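Local structure of FrnE protein (Deinococcus radiodurans, 5CO3) at residues T109-A112 against H113-I116; D126-K129 against E130-L133; L146-L149 against Q150-A154; E180-A183 against Q184-I188. The protein probably acts as a disulfide oxidoreductase of the thioredoxin-like DsbA/FrnE family, exchanging thiols and disulfides. All blocks are in the same frame, centred on the assembly; numbering follows the deposited sequence.

Contact 1 of 4, residues T109-A112 against H113-I116; sequences TFLA and HQLI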
loop_
_atom_site.group_PDB
_atom_site.type_symbol
_atom_site.label_atom_id
_atom_site.label_comp_id
_atom_site.label_asym_id
_atom_site.label_seq_id
_atom_site.Cartn_x
_atom_site.Cartn_y
_atom_site.Cartn_z
ATOM N N THR A 109 6.175 9.963 -6.751
ATOM C CA THR A 109 6.295 9.216 -5.482
ATOM C C THR A 109 7.468 8.226 -5.405
ATOM O O THR A 109 7.561 7.451 -4.450
ATOM C CB THR A 109 4.990 8.430 -5.168
ATOM O OG1 THR A 109 4.676 7.536 -6.245
ATOM C CG2 THR A 109 3.833 9.404 -4.963
ATOM N N PHE A 110 8.377 8.273 -6.384
ATOM C CA PHE A 110 9.483 7.311 -6.460
ATOM C C PHE A 110 10.344 7.326 -5.191
ATOM O O PHE A 110 10.615 6.265 -4.598
ATOM C CB PHE A 110 10.347 7.604 -7.699
ATOM C CG PHE A 110 11.401 6.559 -7.994
ATOM C CD1 PHE A 110 11.094 5.208 -7.992
ATOM C CD2 PHE A 110 12.695 6.944 -8.343
ATOM C CE1 PHE A 110 12.064 4.255 -8.284
ATOM C CE2 PHE A 110 13.665 5.989 -8.644
ATOM C CZ PHE A 110 13.349 4.649 -8.623
ATOM N N LEU A 111 10.739 8.521 -4.761
ATOM C CA LEU A 111 11.597 8.685 -3.591
ATOM C C LEU A 111 10.874 8.266 -2.313
ATOM O O LEU A 111 11.480 7.669 -1.423
ATOM C CB LEU A 111 12.079 10.135 -3.466
ATOM C CG LEU A 111 13.204 10.582 -4.394
ATOM C CD1 LEU A 111 13.357 12.099 -4.357
ATOM C CD2 LEU A 111 14.509 9.879 -4.012
ATOM N N ALA A 112 9.585 8.585 -2.224
ATOM C CA ALA A 112 8.761 8.163 -1.102
ATOM C C ALA A 112 8.723 6.645 -1.016
ATOM O O ALA A 112 8.844 6.084 0.069
ATOM C CB ALA A 112 7.367 8.727 -1.250
ATOM N N HIS A 113 8.574 5.972 -2.155
ATOM C CA HIS A 113 8.581 4.511 -2.153
ATOM C C HIS A 113 9.933 3.978 -1.702
ATOM O O HIS A 113 10.004 2.955 -1.018
ATOM C CB HIS A 113 8.213 3.958 -3.533
ATOM C CG HIS A 113 6.741 4.002 -3.812
ATOM N ND1 HIS A 113 5.840 3.170 -3.178
ATOM C CD2 HIS A 113 6.014 4.775 -4.652
ATOM C CE1 HIS A 113 4.622 3.438 -3.613
ATOM N NE2 HIS A 113 4.701 4.404 -4.512
ATOM N N GLN A 114 11.006 4.676 -2.074
ATOM C CA GLN A 114 12.337 4.297 -1.612
ATOM C C GLN A 114 12.447 4.387 -0.089
ATOM O O GLN A 114 13.056 3.523 0.555
ATOM C CB GLN A 114 13.410 5.178 -2.260
ATOM C CG GLN A 114 13.738 4.776 -3.691
ATOM C CD GLN A 114 14.772 5.696 -4.342
ATOM O OE1 GLN A 114 15.885 5.849 -3.837
ATOM N NE2 GLN A 114 14.400 6.323 -5.457
ATOM N N LEU A 115 11.861 5.437 0.480
ATOM C CA LEU A 115 11.882 5.627 1.929
ATOM C C LEU A 115 11.159 4.482 2.636
ATOM O O LEU A 115 11.580 4.017 3.698
ATOM C CB LEU A 115 11.247 6.964 2.305
ATOM C CG LEU A 115 11.208 7.253 3.808
ATOM C CD1 LEU A 115 12.590 7.106 4.428
ATOM C CD2 LEU A 115 10.634 8.644 4.073
ATOM N N ILE A 116 10.073 4.016 2.040
ATOM C CA ILE A 116 9.361 2.907 2.654
ATOM C C ILE A 116 10.241 1.649 2.654
ATOM O O ILE A 116 10.308 0.918 3.648
ATOM C CB ILE A 116 8.038 2.634 1.952
ATOM C CG1 ILE A 116 7.095 3.813 2.157
ATOM C CG2 ILE A 116 7.370 1.427 2.603
ATOM C CD1 ILE A 116 5.883 3.834 1.240
#
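With CG of Phe110 anti to the backbone N (chi1 -172°) and CG of Gln114 anti to its own carbonyl carbon, the aromatic ring and the carboxamide meet one helical turn apart. Gln114 then runs on extended, carrying NE2 over one face of the ring, displaced toward the rim and 3.3 Å from Phe110 CE2. Ring and amide planes stand 67° apart, so the amide is steeply tilted against the ring rather than stacked on it. Leu111 CD2 flanks the same nitrogen, at 3.8 Å from Gln114 NE2, while Arg177 makes a cation-pi contact with Phe110.

These residues are the N-cap and the first two turns of helix 110-121, within the helical part that DsbA-like proteins carry inserted in the thioredoxin fold. Thr109 occupies the N-cap position, but its hydroxyl makes no capping bond and is bonded to Asp19 instead. Thr109 and His113 run alongside each other, with Thr109 OG1 3.5 Å from His113 CD2, and His113 NE2 bonds to the same oxygen, Asp19 OD1. At the foot of the pair, His113 N donates to Thr109 O at 2.9 Å. A leucine at position His113 would probably leave Asp19 OD1 with the threonine hydroxyl but without its ring-nitrogen partner. The imidazole comes close to the thioredoxin-type Cys22 and Cys25 pair but makes no contact with it, and a glycerol is hydrogen-bonded to ND1.

Contact 2 of 4, residues D126-K129 against E130-L133; sequences DAMK and ERLL
Lys129 and Leu133, one turn apart, make the closest side-chain contact here: Lys129 CE lies 3.6 Å from Leu133 CD1. The lysine is bent at chi2 (75°) and straight beyond, which lays its methylenes obliquely across the leucine branch. On a neighbouring face Met128, curled at chi2 and chi3, brings its methyl CE to 3.9 Å from Leu132 CG and equally near Arg131 CB. Leu132 and Leu133 also rest on the turn below, with Leu133 CG 3.3 Å from Lys129 O.

Met128 and Leu132 face the helical core, where helix 125-137 packs against both helix 110-121 and helix 146-156; the buried Arg131 runs over the latter to salt bridges with Glu155 and Glu139. Lys129 and Leu133 face the thioredoxin-type part, Leu133 on Tyr26 and Lys29 of helix 23-38, and the ammonium of Lys129 bonds to Ser18 OG and a glycerol. An alanine in place of Lys129 would probably strip Leu133 of the methylenes lying on it and leave Ser18 without its ammonium partner.

The other side is looser, polar and partly exposed. Asp126 and Glu130 join there mainly through the backbone, Glu130 N donating to Asp126 O at 2.9 Å with a nearly straight bond (170°). Their carboxylates stay apart, Asp126 OD1 being 5.1 Å from Glu130 OE1, and both form salt bridges to Lys29, which is likely to offset their mutual repulsion. Asp126 OD2 also bonds to Trp49 NE1.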
loop_
_atom_site.group_PDB
_atom_site.type_symbol
_atom_site.label_atom_id
_atom_site.label_comp_id
_atom_site.label_asym_id
_atom_site.label_seq_id
_atom_site.Cartn_x
_atom_site.Cartn_y
_atom_site.Cartn_z
ATOM N N ASP A 126 5.302 -0.559 7.563
ATOM C CA ASP A 126 3.909 -0.171 7.632
ATOM C C ASP A 126 3.756 1.227 8.221
ATOM O O ASP A 126 2.970 2.022 7.714
ATOM C CB ASP A 126 3.093 -1.171 8.445
ATOM C CG ASP A 126 1.590 -0.901 8.338
ATOM O OD1 ASP A 126 1.069 -0.074 9.113
ATOM O OD2 ASP A 126 0.940 -1.489 7.448
ATOM N N ALA A 127 4.513 1.539 9.272
ATOM C CA ALA A 127 4.425 2.873 9.871
ATOM C C ALA A 127 4.882 3.974 8.902
ATOM O O ALA A 127 4.310 5.056 8.879
ATOM C CB ALA A 127 5.241 2.928 11.149
ATOM N N MET A 128 5.916 3.690 8.112
ATOM C CA MET A 128 6.372 4.646 7.098
ATOM C C MET A 128 5.305 4.839 6.029
ATOM O O MET A 128 5.029 5.970 5.629
ATOM C CB MET A 128 7.675 4.181 6.449
ATOM C CG MET A 128 8.417 5.293 5.694
ATOM S SD MET A 128 9.024 6.612 6.788
ATOM C CE MET A 128 7.851 7.919 6.498
ATOM N N LYS A 129 4.708 3.732 5.576
ATOM C CA LYS A 129 3.657 3.797 4.559
ATOM C C LYS A 129 2.502 4.646 5.076
ATOM O O LYS A 129 2.030 5.557 4.398
ATOM C CB LYS A 129 3.164 2.392 4.175
ATOM C CG LYS A 129 1.941 2.393 3.263
ATOM C CD LYS A 129 2.295 2.774 1.830
ATOM C CE LYS A 129 1.074 2.701 0.931
ATOM N NZ LYS A 129 1.387 3.029 -0.491
ATOM N N GLU A 130 2.064 4.341 6.293
ATOM C CA GLU A 130 1.002 5.084 6.961
ATOM C C GLU A 130 1.294 6.591 7.026
ATOM O O GLU A 130 0.450 7.412 6.656
ATOM C CB GLU A 130 0.802 4.516 8.371
ATOM C CG GLU A 130 -0.147 5.310 9.256
ATOM C CD GLU A 130 -1.606 5.059 8.916
ATOM O OE1 GLU A 130 -1.912 4.013 8.303
ATOM O OE2 GLU A 130 -2.446 5.908 9.260
ATOM N N ARG A 131 2.500 6.938 7.479
ATOM C CA ARG A 131 2.913 8.334 7.612
ATOM C C ARG A 131 2.876 9.059 6.283
ATOM O O ARG A 131 2.400 10.188 6.208
ATOM C CB ARG A 131 4.321 8.424 8.195
ATOM C CG ARG A 131 4.727 9.863 8.549
ATOM C CD ARG A 131 3.830 10.392 9.667
ATOM N NE ARG A 131 3.918 11.840 9.888
ATOM C CZ ARG A 131 3.206 12.751 9.227
ATOM N NH1 ARG A 131 2.376 12.383 8.247
ATOM N NH2 ARG A 131 3.336 14.034 9.528
ATOM N N LEU A 132 3.378 8.404 5.233
ATOM C CA LEU A 132 3.380 8.991 3.897
ATOM C C LEU A 132 1.963 9.180 3.348
ATOM O O LEU A 132 1.660 10.213 2.760
ATOM C CB LEU A 132 4.221 8.136 2.940
ATOM C CG LEU A 132 5.704 8.344 3.215
ATOM C CD1 LEU A 132 6.506 7.179 2.661
ATOM C CD2 LEU A 132 6.182 9.685 2.606
ATOM N N LEU A 133 1.095 8.197 3.564
ATOM C CA LEU A 133 -0.284 8.332 3.103
ATOM C C LEU A 133 -0.959 9.540 3.757
ATOM O O LEU A 133 -1.651 10.314 3.092
ATOM C CB LEU A 133 -1.078 7.041 3.387
ATOM C CG LEU A 133 -0.688 5.858 2.486
ATOM C CD1 LEU A 133 -1.262 4.541 3.043
ATOM C CD2 LEU A 133 -1.173 6.110 1.055
#

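Contact 3 of 4, residues L146-L149 against Q150-A154; sequences LDTL and QKLAA
Thr148 and Leu152 project together, one turn apart, with Thr148 CG2 at 4.1 Å from Leu152 CD1. The threonine methyl is placed there by a first torsion that sets CG2 anti to the backbone N (OG1 at chi1 -59°), so the hydroxyl faces back toward the start of helix 146-156 and bonds to Asp145 OD2. Leu152 also leans on the main chain, its CG 3.2 Å from Thr148 O, an oxygen that accepts the bond from Leu152 N at 3.0 Å. The branches of Leu152 continue onto Arg131, Leu132 and Ala135 of helix 125-137.

Unlike Leu152, Lys151 and Gln150 have CG anti to the backbone N, and they touch the preceding turn mainly through CB: Lys151 CB is 3.5 Å from Asp147 O, and Gln150 CB is equally close to Leu146 O. Beyond CG, Gln150 is extended, and its OE1 reaches Arg164 NH1, the nitrogen that also forms a salt bridge with Asp147 OD1. Lys151 bends at chi3 and ends on Gln141. Leu149 faces inward to Leu111, Leu115 and Leu132, while Ala153 N donates to Leu149 O at 2.9 Å.

The helix is thus amphipathic, with Leu149 and Leu152 buried in the helical core and polar ends on the outer side. The charge of Arg164 is probably balanced by Asp147, with the neutral Gln150 carbonyl as a second acceptor that would fix the guanidinium in place, linking this helix to helix 160-169 by polar as well as apolar contacts.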
loop_
_atom_site.group_PDB
_atom_site.type_symbol
_atom_site.label_atom_id
_atom_site.label_comp_id
_atom_site.label_asym_id
_atom_site.label_seq_id
_atom_site.Cartn_x
_atom_site.Cartn_y
_atom_site.Cartn_z
ATOM N N LEU A 146 12.977 16.240 -0.456
ATOM C CA LEU A 146 13.864 15.496 0.452
ATOM C C LEU A 146 13.744 15.938 1.919
ATOM O O LEU A 146 13.725 15.094 2.818
ATOM C CB LEU A 146 15.315 15.595 -0.010
ATOM C CG LEU A 146 15.621 14.773 -1.264
ATOM C CD1 LEU A 146 17.033 15.054 -1.781
ATOM C CD2 LEU A 146 15.435 13.295 -0.974
ATOM N N ASP A 147 13.678 17.243 2.161
ATOM C CA ASP A 147 13.446 17.768 3.511
ATOM C C ASP A 147 12.211 17.112 4.126
ATOM O O ASP A 147 12.238 16.610 5.249
ATOM C CB ASP A 147 13.238 19.284 3.480
ATOM C CG ASP A 147 14.530 20.074 3.581
ATOM O OD1 ASP A 147 15.620 19.570 3.213
ATOM O OD2 ASP A 147 14.432 21.231 4.031
ATOM N N THR A 148 11.126 17.142 3.365
ATOM C CA THR A 148 9.862 16.573 3.805
ATOM C C THR A 148 10.012 15.092 4.134
ATOM O O THR A 148 9.569 14.650 5.198
ATOM C CB THR A 148 8.788 16.781 2.735
ATOM O OG1 THR A 148 8.646 18.188 2.493
ATOM C CG2 THR A 148 7.453 16.214 3.199
ATOM N N LEU A 149 10.656 14.335 3.245
ATOM C CA LEU A 149 10.817 12.896 3.459
ATOM C C LEU A 149 11.672 12.588 4.694
ATOM O O LEU A 149 11.368 11.659 5.455
ATOM C CB LEU A 149 11.423 12.231 2.217
ATOM C CG LEU A 149 10.491 12.157 1.006
ATOM C CD1 LEU A 149 11.206 11.600 -0.210
ATOM C CD2 LEU A 149 9.239 11.296 1.330
ATOM N N GLN A 150 12.721 13.382 4.905
ATOM C CA GLN A 150 13.588 13.197 6.064
ATOM C C GLN A 150 12.802 13.445 7.348
ATOM O O GLN A 150 12.915 12.682 8.307
ATOM C CB GLN A 150 14.806 14.127 6.009
ATOM C CG GLN A 150 15.689 14.006 7.245
ATOM C CD GLN A 150 16.902 14.917 7.204
ATOM O OE1 GLN A 150 16.826 16.060 6.778
ATOM N NE2 GLN A 150 18.027 14.401 7.642
ATOM N N LYS A 151 11.998 14.505 7.341
ATOM C CA LYS A 151 11.156 14.866 8.477
ATOM C C LYS A 151 10.166 13.748 8.811
ATOM O O LYS A 151 10.034 13.363 9.959
ATOM C CB LYS A 151 10.401 16.166 8.189
ATOM C CG LYS A 151 9.457 16.608 9.293
ATOM C CD LYS A 151 8.557 17.747 8.843
ATOM C CE LYS A 151 7.597 17.317 7.729
ATOM N NZ LYS A 151 6.747 18.459 7.268
ATOM N N LEU A 152 9.489 13.238 7.790
ATOM C CA LEU A 152 8.548 12.123 7.978
ATOM C C LEU A 152 9.236 10.874 8.512
ATOM O O LEU A 152 8.702 10.199 9.398
ATOM C CB LEU A 152 7.835 11.812 6.663
ATOM C CG LEU A 152 6.970 12.954 6.111
ATOM C CD1 LEU A 152 6.407 12.561 4.777
ATOM C CD2 LEU A 152 5.843 13.307 7.084
ATOM N N ALA A 153 10.421 10.568 7.985
ATOM C CA ALA A 153 11.236 9.475 8.505
ATOM C C ALA A 153 11.527 9.653 10.002
ATOM O O ALA A 153 11.447 8.701 10.775
ATOM C CB ALA A 153 12.540 9.358 7.719
ATOM N N ALA A 154 11.847 10.877 10.408
ATOM C CA ALA A 154 12.128 11.163 11.807
ATOM C C ALA A 154 10.898 10.930 12.672
ATOM O O ALA A 154 10.999 10.348 13.762
ATOM C CB ALA A 154 12.626 12.585 11.971
#

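Contact 4 of 4, residues E180-A183 against Q184-I188; sequences EAQA and QQLGI
Ala183 and Ile188 close a Schellman motif at the C-terminal end of helix 173-186, just before the chain leads on to strand 193-196 of the thioredoxin-type sheet. Its hydrogen bonds are a pair: Ile188 N donates to Ala183 O at 2.8 Å, bent to 139°, and Gly187 N donates to Gln184 O at 3.0 Å. Gly187 makes the turn with a positive phi of 83°; a CB at these backbone angles would probably crowd the carbonyl oxygen of Leu186, which suits glycine. Ahead of the motif the helical bonds are regular, as from Gln185 N to Ala181 O.

There are two apolar contacts. Ala183 CB meets Ile188 CB at 3.9 Å, the hydrophobic pair that commonly accompanies this motif across the turn. Leu186 runs beside Gln182, with Gln182 CG 4.2 Å from Leu186 CD1. Trp17 of strand 12-18 touches all four of these side chains, and Phe52 adds to the cover of Ala183 and Ile188.

Among the polar groups, Glu180 turns away from the later turn and forms a salt bridge with Arg177. Gln185, on the exposed side, folds back over the preceding turn because CG lies beside its backbone N (chi1 -68°). That puts Gln185 CG 3.2 Å from Ala181 O and sets Gln185 OE1 3.6 Å from Gln182 CA.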
loop_
_atom_site.group_PDB
_atom_site.type_symbol
_atom_site.label_atom_id
_atom_site.label_comp_id
_atom_site.label_asym_id
_atom_site.label_seq_id
_atom_site.Cartn_x
_atom_site.Cartn_y
_atom_site.Cartn_z
ATOM N N GLU A 180 7.670 -2.772 -8.949
ATOM C CA GLU A 180 6.755 -2.335 -9.988
ATOM C C GLU A 180 6.738 -3.294 -11.172
ATOM O O GLU A 180 5.687 -3.550 -11.765
ATOM C CB GLU A 180 7.132 -0.923 -10.433
ATOM C CG GLU A 180 7.009 0.074 -9.294
ATOM C CD GLU A 180 7.641 1.423 -9.575
ATOM O OE1 GLU A 180 8.456 1.546 -10.510
ATOM O OE2 GLU A 180 7.322 2.367 -8.839
ATOM N N ALA A 181 7.912 -3.812 -11.519
ATOM C CA ALA A 181 8.019 -4.821 -12.559
ATOM C C ALA A 181 7.225 -6.063 -12.165
ATOM O O ALA A 181 6.516 -6.648 -12.982
ATOM C CB ALA A 181 9.477 -5.165 -12.815
ATOM N N GLN A 182 7.327 -6.452 -10.900
ATOM C CA GLN A 182 6.624 -7.638 -10.434
ATOM C C GLN A 182 5.110 -7.456 -10.555
ATOM O O GLN A 182 4.401 -8.378 -10.971
ATOM C CB GLN A 182 7.012 -7.972 -8.995
ATOM C CG GLN A 182 6.507 -9.333 -8.551
ATOM C CD GLN A 182 6.948 -9.706 -7.152
ATOM O OE1 GLN A 182 7.515 -8.887 -6.427
ATOM N NE2 GLN A 182 6.694 -10.953 -6.766
ATOM N N ALA A 183 4.620 -6.263 -10.219
ATOM C CA ALA A 183 3.198 -5.952 -10.375
ATOM C C ALA A 183 2.796 -6.073 -11.840
ATOM O O ALA A 183 1.779 -6.687 -12.172
ATOM C CB ALA A 183 2.883 -4.553 -9.850
ATOM N N GLN A 184 3.615 -5.496 -12.712
ATOM C CA GLN A 184 3.367 -5.552 -14.143
ATOM C C GLN A 184 3.311 -6.999 -14.624
ATOM O O GLN A 184 2.394 -7.382 -15.354
ATOM C CB GLN A 184 4.445 -4.774 -14.900
ATOM C CG GLN A 184 4.041 -4.367 -16.304
ATOM C CD GLN A 184 4.783 -3.135 -16.781
ATOM O OE1 GLN A 184 5.691 -2.644 -16.107
ATOM N NE2 GLN A 184 4.395 -2.622 -17.945
ATOM N N GLN A 185 4.285 -7.800 -14.196
ATOM C CA GLN A 185 4.351 -9.209 -14.584
ATOM C C GLN A 185 3.110 -9.959 -14.119
ATOM O O GLN A 185 2.588 -10.819 -14.831
ATOM C CB GLN A 185 5.608 -9.868 -14.009
ATOM C CG GLN A 185 6.910 -9.355 -14.613
ATOM C CD GLN A 185 8.104 -9.583 -13.706
ATOM O OE1 GLN A 185 7.974 -10.125 -12.605
ATOM N NE2 GLN A 185 9.278 -9.165 -14.162
ATOM N N LEU A 186 2.640 -9.613 -12.922
ATOM C CA LEU A 186 1.452 -10.218 -12.336
ATOM C C LEU A 186 0.155 -9.703 -12.951
ATOM O O LEU A 186 -0.917 -10.221 -12.656
ATOM C CB LEU A 186 1.424 -9.968 -10.827
ATOM C CG LEU A 186 2.322 -10.850 -9.964
ATOM C CD1 LEU A 186 2.420 -10.275 -8.561
ATOM C CD2 LEU A 186 1.778 -12.263 -9.932
ATOM N N GLY A 187 0.249 -8.675 -13.784
ATOM C CA GLY A 187 -0.932 -8.103 -14.404
ATOM C C GLY A 187 -1.667 -7.107 -13.521
ATOM O O GLY A 187 -2.788 -6.699 -13.829
ATOM N N ILE A 188 -1.041 -6.710 -12.420
ATOM C CA ILE A 188 -1.612 -5.673 -11.567
ATOM C C ILE A 188 -1.515 -4.318 -12.264
ATOM O O ILE A 188 -0.418 -3.823 -12.519
ATOM C CB ILE A 188 -0.903 -5.611 -10.201
ATOM C CG1 ILE A 188 -1.022 -6.964 -9.490
ATOM C CG2 ILE A 188 -1.466 -4.470 -9.353
ATOM C CD1 ILE A 188 -0.165 -7.083 -8.258
#

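How the contacts relate
Along the chain the four contacts come in series, none nesting or crossing, and each joins successive turns of one helix rather than closing a long loop. Contact 1 opens helix 110-121, contact 2 lies in helix 125-137 and contact 3 in helix 146-156. These three helices pack on one another: Ile116 and Leu149 both meet Leu132, Leu115 meets Met128 and Ala153, and Arg131 meets Leu152. Contact 4, at the end of helix 173-186, stands apart against strand 12-18; its nearest atoms are about 5 Å from contact 1 and about 13 Å from contact 3. The earlier part of its helix nevertheless touches contact 1, through Ala173 and Val176.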